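Local structure of 6-O-methylguanine DNA methyltransferase (Enterococcus faecalis, 2B6C) at residues F138-R142 / E172-A178; L145-L149 / A178-S182; K152-Q157 / Y186-N190. The protein is of unproven function but probably acts in the repair of alkylated DNA, as AlkD-like helical-repeat proteins do. All coordinates share one frame; numbering follows the deposited sequence.

Contact 1 (F138-R142 / E172-A178); sequences FWNRR and EFFIQKA. With SO4 (sulfate ion), chain I.
Arg142 reaches across to the turn of helix holding Phe174, and its chain can be followed atom by atom. From CB, CG leaves anti to the backbone N (chi1 -178°) and the rest runs extended to NE, long enough to span the gap between two helical segments that run nearly parallel here. CG lies 3.9 Å from Ala178 CB, CD passes 3.7 Å from Phe174 O, and the tip closes on that same carbonyl: NH2 donates to Phe174 O at 2.9 Å, on a lone pair and almost within the guanidinium plane. NH2 also sits at the edge of the Phe174 ring, one face of which takes Trp139 CH2 at 3.6 Å from Phe174 CG, the two ring planes inclined at 45°. Beside them the Phe138 ring is covered by Glu172, whose CG stands 3.8 Å from the ring centroid in a CH-pi contact, while Glu172 OE2 caps the helix by accepting from Phe174 N. Ile175 CG1 fills in against Phe138 CB at 3.7 Å. The guanidinium of Arg142 is thus fixed through two nitrogens, NH2 by Phe174 O and NE by a salt bridge to Asp108 of helix 104-120, consistent with the Arg/Asp pair of the AlkD-like cleft.

Contact 2 (L145-L149 / A178-S182); sequences LNLQL and AIGWS
Leu145 and Leu149 both carry CG beside the backbone N and opposite the carbonyl carbon (chi1 -76° and -71°), and this turns their methyl ends onto the helix of Ala178 and Ser182. Leu145 forks over it: CD1 rests 3.9 Å from Ala178 CB, while CD2 meets Ile179 CG1 at the same separation, the two side chains crossing at a slant. Its carbonyl is close as well, with Leu145 O 3.2 Å from Ser182 CB. Leu149 closes a type I beta turn that starts at Asn146 and lays CD2 against backbone, 3.6 Å from Ser182 CA and about as near to Trp181 O; its CD1 touches the indole more loosely at Trp181 CE3. The contact joins the C-terminal part of helix 138-146 and the turn from Asn146 to Leu149 to the middle of helix 173-186, two helices of the all-helical array of the AlkD-like family. Helix 157-166 closes the side where Leu145, Ile179 and Ser182 lie, by way of Ala163, Ile164 and Leu160. Asn146 fits between Ala178 and Trp181, its amide group near the plane of the indole at one edge and tilted 35° from it. Ser182 OG sits between its own N and carbonyl carbon, from where it donates back to Ile179 O at 2.9 Å, and the hydroxyl is satisfied within its own helix.

Contact 3 (K152-Q157 / Y186-N190); sequences KEKTNQ and YSKTN. With SO4 (sulfate ion), chain J.
Tyr186 lies with one face under Thr155 and its hydroxyl directed at Gln157, and the rest of this loop-to-loop contact is arranged about that ring. Its CG is anti to the backbone N (chi1 -168°), which carries the phenol across to the 152-157 loop. Thr155 CG2 stands over the ring 4.0 Å from its centroid, 18° off the normal, a CH-pi contact displaced toward the CE1 side; Thr155 CB is nearer still to a single atom, 3.6 Å from Tyr186 CE1. At the ring's edge, near its plane, comes Lys152 O, an oxygen that accepts from both Thr155 N and Thr155 OG1, the two donors reaching it from the same face. The OG1 bond fixes the rotation of the threonine and so holds its methyl over the ring. Gln157 crosses the tyrosine at about a right angle, its amide turned 68° from the ring. Tyr186 OH donates to Gln157 OE1 at 2.9 Å, in the plane of the amide carbonyl and on a lone pair. The same hydroxyl accepts from a water that also donates to Glu153 O and Thr155 O.

Farther along, Thr189 lies across Lys152, with OG1 3.4 Å from Lys152 CA, and Glu153 CG meets Thr189 CG2 at 3.7 Å. Asn190 caps the next helix, its OD1 accepting from Trp193 N, and the Trp193 ring also meets Tyr186. These are the two loops leading into helices 157-166 and 191-200. Their chemistry is mixed: the phenol both gives and receives a hydrogen bond, so this junction at the surface is held by directed polar links and a bridging water as well as by the covered ring.

Overall arrangement
The three contacts follow one another down the same pair of neighbouring helices and out into the loops beyond. Contacts 1 and 2 both use helices 138-146 and 173-186, share Ala178 and have centres about 9 Å apart; they touch where Arg142 NH1 packs on Trp181. Contact 3, with its centre about 11 Å from that of contact 2 and 20 Å from that of contact 1, lies at the surface, where a probable hydrogen bond from Asn156 N to Gln148 OE1 links it to contact 2. Along the chain all three first segments precede all three second ones, so consecutive elements pair in matching order, as in neighbouring helices of a helical-repeat protein, and join two successive layers of the array from end to end.

Contact 1 (F138-R142 / E172-A178)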
loop_
_atom_site.group_PDB
_atom_site.type_symbol
_atom_site.label_atom_id
_atom_site.label_comp_id
_atom_site.label_asym_id
_atom_site.label_seq_id
_atom_site.Cartn_x
_atom_site.Cartn_y
_atom_site.Cartn_z
ATOM N N PHE B 138 -30.962 7.951 1.120
ATOM C CA PHE B 138 -30.749 6.793 1.997
ATOM C C PHE B 138 -29.469 6.044 1.650
ATOM O O PHE B 138 -28.889 5.384 2.532
ATOM C CB PHE B 138 -31.970 5.822 2.074
ATOM C CG PHE B 138 -32.164 4.963 0.841
ATOM C CD1 PHE B 138 -31.344 3.859 0.598
ATOM C CD2 PHE B 138 -33.171 5.259 -0.079
ATOM C CE1 PHE B 138 -31.529 3.057 -0.533
ATOM C CE2 PHE B 138 -33.352 4.471 -1.220
ATOM C CZ PHE B 138 -32.516 3.345 -1.435
ATOM N N TRP B 139 -29.026 6.132 0.388
ATOM C CA TRP B 139 -27.744 5.522 -0.001
ATOM C C TRP B 139 -26.582 6.131 0.780
ATOM O O TRP B 139 -25.696 5.389 1.238
ATOM C CB TRP B 139 -27.473 5.638 -1.503
ATOM C CG TRP B 139 -28.389 4.835 -2.329
ATOM C CD1 TRP B 139 -29.294 5.313 -3.275
ATOM C CD2 TRP B 139 -28.534 3.413 -2.320
ATOM N NE1 TRP B 139 -29.982 4.277 -3.825
ATOM C CE2 TRP B 139 -29.544 3.094 -3.273
ATOM C CE3 TRP B 139 -27.916 2.371 -1.611
ATOM C CZ2 TRP B 139 -29.951 1.764 -3.526
ATOM C CZ3 TRP B 139 -28.338 1.040 -1.864
ATOM C CH2 TRP B 139 -29.332 0.754 -2.815
ATOM N N ASN B 140 -26.587 7.470 0.965
ATOM C CA ASN B 140 -25.589 8.095 1.832
ATOM C C ASN B 140 -25.650 7.580 3.284
ATOM O O ASN B 140 -24.616 7.389 3.907
ATOM C CB ASN B 140 -25.669 9.623 1.828
ATOM C CG ASN B 140 -25.089 10.244 0.576
ATOM O OD1 ASN B 140 -24.078 9.780 0.045
ATOM N ND2 ASN B 140 -25.733 11.312 0.088
ATOM N N ARG B 141 -26.855 7.408 3.830
ATOM C CA ARG B 141 -27.023 6.899 5.206
ATOM C C ARG B 141 -26.634 5.432 5.341
ATOM O O ARG B 141 -26.162 5.011 6.405
ATOM C CB ARG B 141 -28.450 7.114 5.673
ATOM C CG ARG B 141 -28.830 8.598 5.601
ATOM C CD ARG B 141 -29.991 8.889 6.575
ATOM N NE ARG B 141 -31.121 7.982 6.426
ATOM C CZ ARG B 141 -32.045 8.064 5.463
ATOM N NH1 ARG B 141 -31.971 9.006 4.508
ATOM N NH2 ARG B 141 -33.043 7.196 5.456
ATOM N N ARG B 142 -26.801 4.664 4.255
ATOM C CA ARG B 142 -26.204 3.349 4.181
ATOM C C ARG B 142 -24.659 3.368 4.432
ATOM O O ARG B 142 -24.119 2.488 5.131
ATOM C CB ARG B 142 -26.574 2.648 2.865
ATOM C CG ARG B 142 -26.003 1.209 2.758
ATOM C CD ARG B 142 -26.688 0.426 1.627
ATOM N NE ARG B 142 -26.025 -0.826 1.291
ATOM C CZ ARG B 142 -26.549 -2.038 1.520
ATOM N NH1 ARG B 142 -25.883 -3.127 1.143
ATOM N NH2 ARG B 142 -27.747 -2.178 2.116
ATOM N N GLU B 172 -37.193 1.282 4.336
ATOM C CA GLU B 172 -36.299 0.875 3.263
ATOM C C GLU B 172 -35.447 -0.386 3.563
ATOM O O GLU B 172 -34.624 -0.387 4.497
ATOM C CB GLU B 172 -35.393 2.054 2.864
ATOM C CG GLU B 172 -34.365 1.697 1.802
ATOM C CD GLU B 172 -35.008 1.101 0.555
ATOM O OE1 GLU B 172 -35.880 1.757 -0.048
ATOM O OE2 GLU B 172 -34.650 -0.020 0.186
ATOM N N PHE B 173 -35.649 -1.425 2.746
ATOM C CA PHE B 173 -34.849 -2.653 2.780
ATOM C C PHE B 173 -33.342 -2.393 2.855
ATOM O O PHE B 173 -32.658 -2.991 3.665
ATOM C CB PHE B 173 -35.167 -3.567 1.569
ATOM C CG PHE B 173 -34.179 -4.706 1.387
ATOM C CD1 PHE B 173 -34.318 -5.908 2.098
ATOM C CD2 PHE B 173 -33.071 -4.557 0.524
ATOM C CE1 PHE B 173 -33.392 -6.956 1.937
ATOM C CE2 PHE B 173 -32.132 -5.590 0.364
ATOM C CZ PHE B 173 -32.295 -6.793 1.076
ATOM N N PHE B 174 -32.817 -1.511 2.020
ATOM C CA PHE B 174 -31.367 -1.304 1.985
ATOM C C PHE B 174 -30.865 -0.593 3.241
ATOM O O PHE B 174 -29.673 -0.590 3.527
ATOM C CB PHE B 174 -30.949 -0.536 0.742
ATOM C CG PHE B 174 -31.116 -1.321 -0.535
ATOM C CD1 PHE B 174 -32.147 -1.017 -1.418
ATOM C CD2 PHE B 174 -30.240 -2.366 -0.854
ATOM C CE1 PHE B 174 -32.297 -1.751 -2.611
ATOM C CE2 PHE B 174 -30.399 -3.094 -2.039
ATOM C CZ PHE B 174 -31.425 -2.782 -2.911
ATOM N N ILE B 175 -31.778 0.032 3.971
ATOM C CA ILE B 175 -31.406 0.643 5.233
ATOM C C ILE B 175 -31.480 -0.390 6.361
ATOM O O ILE B 175 -30.537 -0.520 7.152
ATOM C CB ILE B 175 -32.237 1.930 5.506
ATOM C CG1 ILE B 175 -31.747 3.085 4.627
ATOM C CG2 ILE B 175 -32.224 2.265 6.980
ATOM C CD1 ILE B 175 -30.351 3.649 5.007
ATOM N N GLN B 176 -32.548 -1.183 6.407
ATOM C CA GLN B 176 -32.673 -2.148 7.500
ATOM C C GLN B 176 -31.568 -3.225 7.397
ATOM O O GLN B 176 -31.005 -3.648 8.412
ATOM C CB GLN B 176 -34.082 -2.761 7.552
ATOM C CG GLN B 176 -35.175 -1.768 8.009
ATOM C CD GLN B 176 -34.833 -1.183 9.348
ATOM O OE1 GLN B 176 -34.337 -1.893 10.204
ATOM N NE2 GLN B 176 -35.040 0.110 9.528
ATOM N N LYS B 177 -31.272 -3.640 6.166
ATOM C CA LYS B 177 -30.172 -4.528 5.856
ATOM C C LYS B 177 -28.848 -3.966 6.357
ATOM O O LYS B 177 -28.049 -4.699 6.925
ATOM C CB LYS B 177 -30.074 -4.689 4.354
ATOM C CG LYS B 177 -30.070 -6.126 3.896
ATOM C CD LYS B 177 -28.747 -6.760 4.196
ATOM C CE LYS B 177 -28.575 -7.988 3.375
ATOM N NZ LYS B 177 -28.340 -9.184 4.263
ATOM N N ALA B 178 -28.629 -2.666 6.149
ATOM C CA ALA B 178 -27.422 -1.974 6.594
ATOM C C ALA B 178 -27.326 -1.926 8.124
ATOM O O ALA B 178 -26.240 -2.083 8.691
ATOM C CB ALA B 178 -27.359 -0.572 6.003
HETATM S S SO4 I . -27.585 14.405 1.090
HETATM O O1 SO4 I . -27.480 15.180 -0.147
HETATM O O2 SO4 I . -28.324 15.158 2.127
HETATM O O3 SO4 I . -26.226 14.210 1.628
HETATM O O4 SO4 I . -28.246 13.117 0.799
#

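Contact 2 (L145-L149 / A178-S182)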
loop_
_atom_site.group_PDB
_atom_site.type_symbol
_atom_site.label_atom_id
_atom_site.label_comp_id
_atom_site.label_asym_id
_atom_site.label_seq_id
_atom_site.Cartn_x
_atom_site.Cartn_y
_atom_site.Cartn_z
ATOM N N LEU B 145 -24.058 4.005 8.136
ATOM C CA LEU B 145 -24.354 2.788 8.881
ATOM C C LEU B 145 -23.279 1.718 8.740
ATOM O O LEU B 145 -23.021 0.964 9.672
ATOM C CB LEU B 145 -25.726 2.221 8.478
ATOM C CG LEU B 145 -26.958 2.920 9.036
ATOM C CD1 LEU B 145 -28.204 2.532 8.215
ATOM C CD2 LEU B 145 -27.172 2.556 10.549
ATOM N N ASN B 146 -22.644 1.666 7.583
ATOM C CA ASN B 146 -21.680 0.637 7.289
ATOM C C ASN B 146 -20.247 1.156 7.211
ATOM O O ASN B 146 -19.350 0.418 6.834
ATOM C CB ASN B 146 -22.103 -0.113 6.006
ATOM C CG ASN B 146 -23.364 -0.967 6.212
ATOM O OD1 ASN B 146 -23.815 -1.210 7.360
ATOM N ND2 ASN B 146 -23.924 -1.449 5.110
ATOM N N LEU B 147 -20.019 2.420 7.573
ATOM C CA LEU B 147 -18.668 2.998 7.520
ATOM C C LEU B 147 -17.663 2.165 8.317
ATOM O O LEU B 147 -16.494 2.039 7.926
ATOM C CB LEU B 147 -18.671 4.447 8.037
ATOM C CG LEU B 147 -17.356 5.244 7.960
ATOM C CD1 LEU B 147 -16.813 5.299 6.516
ATOM C CD2 LEU B 147 -17.545 6.636 8.546
ATOM N N GLN B 148 -18.138 1.561 9.410
ATOM C CA GLN B 148 -17.241 0.948 10.388
ATOM C C GLN B 148 -17.189 -0.590 10.356
ATOM O O GLN B 148 -16.613 -1.189 11.253
ATOM C CB GLN B 148 -17.638 1.432 11.779
ATOM C CG GLN B 148 -17.907 2.955 11.827
ATOM C CD GLN B 148 -17.928 3.468 13.232
ATOM O OE1 GLN B 148 -16.883 3.540 13.891
ATOM N NE2 GLN B 148 -19.112 3.763 13.732
ATOM N N LEU B 149 -17.745 -1.208 9.304
ATOM C CA LEU B 149 -17.886 -2.679 9.208
ATOM C C LEU B 149 -16.575 -3.404 9.382
ATOM O O LEU B 149 -16.541 -4.530 9.878
ATOM C CB LEU B 149 -18.467 -3.105 7.854
ATOM C CG LEU B 149 -19.936 -2.807 7.569
ATOM C CD1 LEU B 149 -20.401 -3.420 6.231
ATOM C CD2 LEU B 149 -20.824 -3.262 8.693
ATOM N N ALA B 178 -28.629 -2.666 6.149
ATOM C CA ALA B 178 -27.422 -1.974 6.594
ATOM C C ALA B 178 -27.326 -1.926 8.124
ATOM O O ALA B 178 -26.240 -2.083 8.691
ATOM C CB ALA B 178 -27.359 -0.572 6.003
ATOM N N ILE B 179 -28.460 -1.754 8.792
ATOM C CA ILE B 179 -28.489 -1.818 10.261
ATOM C C ILE B 179 -28.095 -3.218 10.751
ATOM O O ILE B 179 -27.258 -3.336 11.647
ATOM C CB ILE B 179 -29.861 -1.421 10.869
ATOM C CG1 ILE B 179 -30.164 0.045 10.587
ATOM C CG2 ILE B 179 -29.928 -1.718 12.416
ATOM C CD1 ILE B 179 -31.602 0.406 10.964
ATOM N N GLY B 180 -28.676 -4.255 10.156
ATOM C CA GLY B 180 -28.378 -5.625 10.551
ATOM C C GLY B 180 -26.920 -6.021 10.331
ATOM O O GLY B 180 -26.312 -6.647 11.191
ATOM N N TRP B 181 -26.375 -5.706 9.158
ATOM C CA TRP B 181 -24.950 -5.889 8.875
ATOM C C TRP B 181 -24.030 -5.160 9.865
ATOM O O TRP B 181 -22.979 -5.684 10.242
ATOM C CB TRP B 181 -24.630 -5.338 7.493
ATOM C CG TRP B 181 -24.748 -6.322 6.322
ATOM C CD1 TRP B 181 -25.254 -7.621 6.330
ATOM C CD2 TRP B 181 -24.368 -6.048 4.958
ATOM N NE1 TRP B 181 -25.168 -8.175 5.049
ATOM C CE2 TRP B 181 -24.652 -7.228 4.191
ATOM C CE3 TRP B 181 -23.819 -4.913 4.309
ATOM C CZ2 TRP B 181 -24.392 -7.306 2.789
ATOM C CZ3 TRP B 181 -23.576 -4.981 2.919
ATOM C CH2 TRP B 181 -23.855 -6.180 2.178
ATOM N N SER B 182 -24.390 -3.936 10.245
ATOM C CA SER B 182 -23.515 -3.157 11.135
ATOM C C SER B 182 -23.463 -3.847 12.506
ATOM O O SER B 182 -22.410 -3.870 13.145
ATOM C CB SER B 182 -23.954 -1.701 11.251
ATOM O OG SER B 182 -25.023 -1.584 12.175
#

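Contact 3 (K152-Q157 / Y186-N190)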
loop_
_atom_site.group_PDB
_atom_site.type_symbol
_atom_site.label_atom_id
_atom_site.label_comp_id
_atom_site.label_asym_id
_atom_site.label_seq_id
_atom_site.Cartn_x
_atom_site.Cartn_y
_atom_site.Cartn_z
ATOM N N LYS B 152 -13.631 -3.107 13.569
ATOM C CA LYS B 152 -13.461 -3.979 14.733
ATOM C C LYS B 152 -13.395 -3.203 16.044
ATOM O O LYS B 152 -14.349 -2.513 16.394
ATOM C CB LYS B 152 -12.246 -4.891 14.551
ATOM C CG LYS B 152 -12.381 -5.806 13.347
ATOM C CD LYS B 152 -11.138 -6.566 13.130
ATOM C CE LYS B 152 -11.254 -7.436 11.890
ATOM N NZ LYS B 152 -9.887 -7.918 11.489
ATOM N N GLU B 153 -12.265 -3.297 16.746
ATOM C CA GLU B 153 -12.126 -2.675 18.061
ATOM C C GLU B 153 -11.964 -1.141 17.939
ATOM O O GLU B 153 -12.137 -0.413 18.914
ATOM C CB GLU B 153 -10.972 -3.334 18.841
ATOM C CG GLU B 153 -11.132 -4.864 19.094
ATOM C CD GLU B 153 -10.525 -5.776 18.001
ATOM O OE1 GLU B 153 -10.637 -7.014 18.118
ATOM O OE2 GLU B 153 -9.925 -5.272 17.033
ATOM N N LYS B 154 -11.666 -0.663 16.725
ATOM C CA LYS B 154 -11.540 0.778 16.432
ATOM C C LYS B 154 -12.904 1.446 16.171
ATOM O O LYS B 154 -12.985 2.655 15.983
ATOM C CB LYS B 154 -10.583 1.018 15.238
ATOM C CG LYS B 154 -9.111 0.562 15.460
ATOM C CD LYS B 154 -8.376 0.393 14.095
ATOM C CE LYS B 154 -7.034 -0.388 14.192
ATOM N NZ LYS B 154 -5.768 0.456 14.215
ATOM N N THR B 155 -13.968 0.648 16.149
ATOM C CA THR B 155 -15.340 1.149 15.963
ATOM C C THR B 155 -15.712 2.175 17.035
ATOM O O THR B 155 -15.420 1.982 18.231
ATOM C CB THR B 155 -16.357 -0.042 16.012
ATOM O OG1 THR B 155 -16.110 -0.889 14.899
ATOM C CG2 THR B 155 -17.793 0.423 15.895
ATOM N N ASN B 156 -16.362 3.255 16.597
ATOM C CA ASN B 156 -16.894 4.265 17.481
ATOM C C ASN B 156 -18.350 3.913 17.742
ATOM O O ASN B 156 -19.200 4.021 16.854
ATOM C CB ASN B 156 -16.773 5.655 16.833
ATOM C CG ASN B 156 -17.297 6.779 17.723
ATOM O OD1 ASN B 156 -18.411 6.713 18.260
ATOM N ND2 ASN B 156 -16.506 7.852 17.831
ATOM N N GLN B 157 -18.615 3.509 18.991
ATOM C CA GLN B 157 -19.883 2.931 19.417
ATOM C C GLN B 157 -21.003 3.922 19.357
ATOM O O GLN B 157 -22.105 3.594 18.930
ATOM C CB GLN B 157 -19.775 2.400 20.866
ATOM C CG GLN B 157 -19.007 1.100 20.957
ATOM C CD GLN B 157 -18.675 0.689 22.388
ATOM O OE1 GLN B 157 -18.166 -0.413 22.619
ATOM N NE2 GLN B 157 -18.995 1.544 23.353
ATOM N N TYR B 186 -20.111 -5.868 14.017
ATOM C CA TYR B 186 -19.614 -5.402 15.298
ATOM C C TYR B 186 -19.725 -6.467 16.411
ATOM O O TYR B 186 -18.861 -6.518 17.307
ATOM C CB TYR B 186 -20.223 -4.059 15.697
ATOM C CG TYR B 186 -19.515 -3.443 16.873
ATOM C CD1 TYR B 186 -18.105 -3.369 16.900
ATOM C CD2 TYR B 186 -20.241 -2.933 17.962
ATOM C CE1 TYR B 186 -17.435 -2.820 17.988
ATOM C CE2 TYR B 186 -19.570 -2.372 19.073
ATOM C CZ TYR B 186 -18.170 -2.318 19.066
ATOM O OH TYR B 186 -17.510 -1.776 20.139
ATOM N N SER B 187 -20.729 -7.343 16.338
ATOM C CA SER B 187 -20.837 -8.448 17.323
ATOM C C SER B 187 -19.641 -9.400 17.340
ATOM O O SER B 187 -19.441 -10.149 18.304
ATOM C CB SER B 187 -22.118 -9.260 17.116
ATOM O OG SER B 187 -22.005 -10.061 15.951
ATOM N N LYS B 188 -18.862 -9.406 16.263
ATOM C CA LYS B 188 -17.659 -10.270 16.221
ATOM C C LYS B 188 -16.567 -9.749 17.146
ATOM O O LYS B 188 -15.632 -10.462 17.480
ATOM C CB LYS B 188 -17.121 -10.392 14.790
ATOM C CG LYS B 188 -18.146 -11.010 13.806
ATOM C CD LYS B 188 -17.590 -10.989 12.374
ATOM C CE LYS B 188 -18.675 -11.352 11.373
ATOM N NZ LYS B 188 -18.162 -11.401 9.968
ATOM N N THR B 189 -16.722 -8.490 17.533
ATOM C CA THR B 189 -15.778 -7.732 18.336
ATOM C C THR B 189 -16.357 -7.527 19.728
ATOM O O THR B 189 -15.663 -7.748 20.730
ATOM C CB THR B 189 -15.517 -6.335 17.669
ATOM O OG1 THR B 189 -14.771 -6.540 16.490
ATOM C CG2 THR B 189 -14.749 -5.383 18.572
ATOM N N ASN B 190 -17.609 -7.071 19.782
ATOM C CA ASN B 190 -18.251 -6.737 21.057
ATOM C C ASN B 190 -19.662 -7.283 21.148
ATOM O O ASN B 190 -20.634 -6.523 20.969
ATOM C CB ASN B 190 -18.244 -5.219 21.283
ATOM C CG ASN B 190 -18.384 -4.836 22.786
ATOM O OD1 ASN B 190 -18.890 -5.621 23.642
ATOM N ND2 ASN B 190 -17.917 -3.622 23.107
HETATM S S SO4 J . -20.936 -13.157 7.409
HETATM O O1 SO4 J . -20.516 -14.423 6.834
HETATM O O2 SO4 J . -22.325 -12.894 7.041
HETATM O O3 SO4 J . -20.092 -12.110 6.842
HETATM O O4 SO4 J . -20.832 -13.178 8.865
HETATM O O HOH W 1 -12.605 -7.775 16.340
HETATM O O HOH W 2 -15.030 -0.521 19.608
#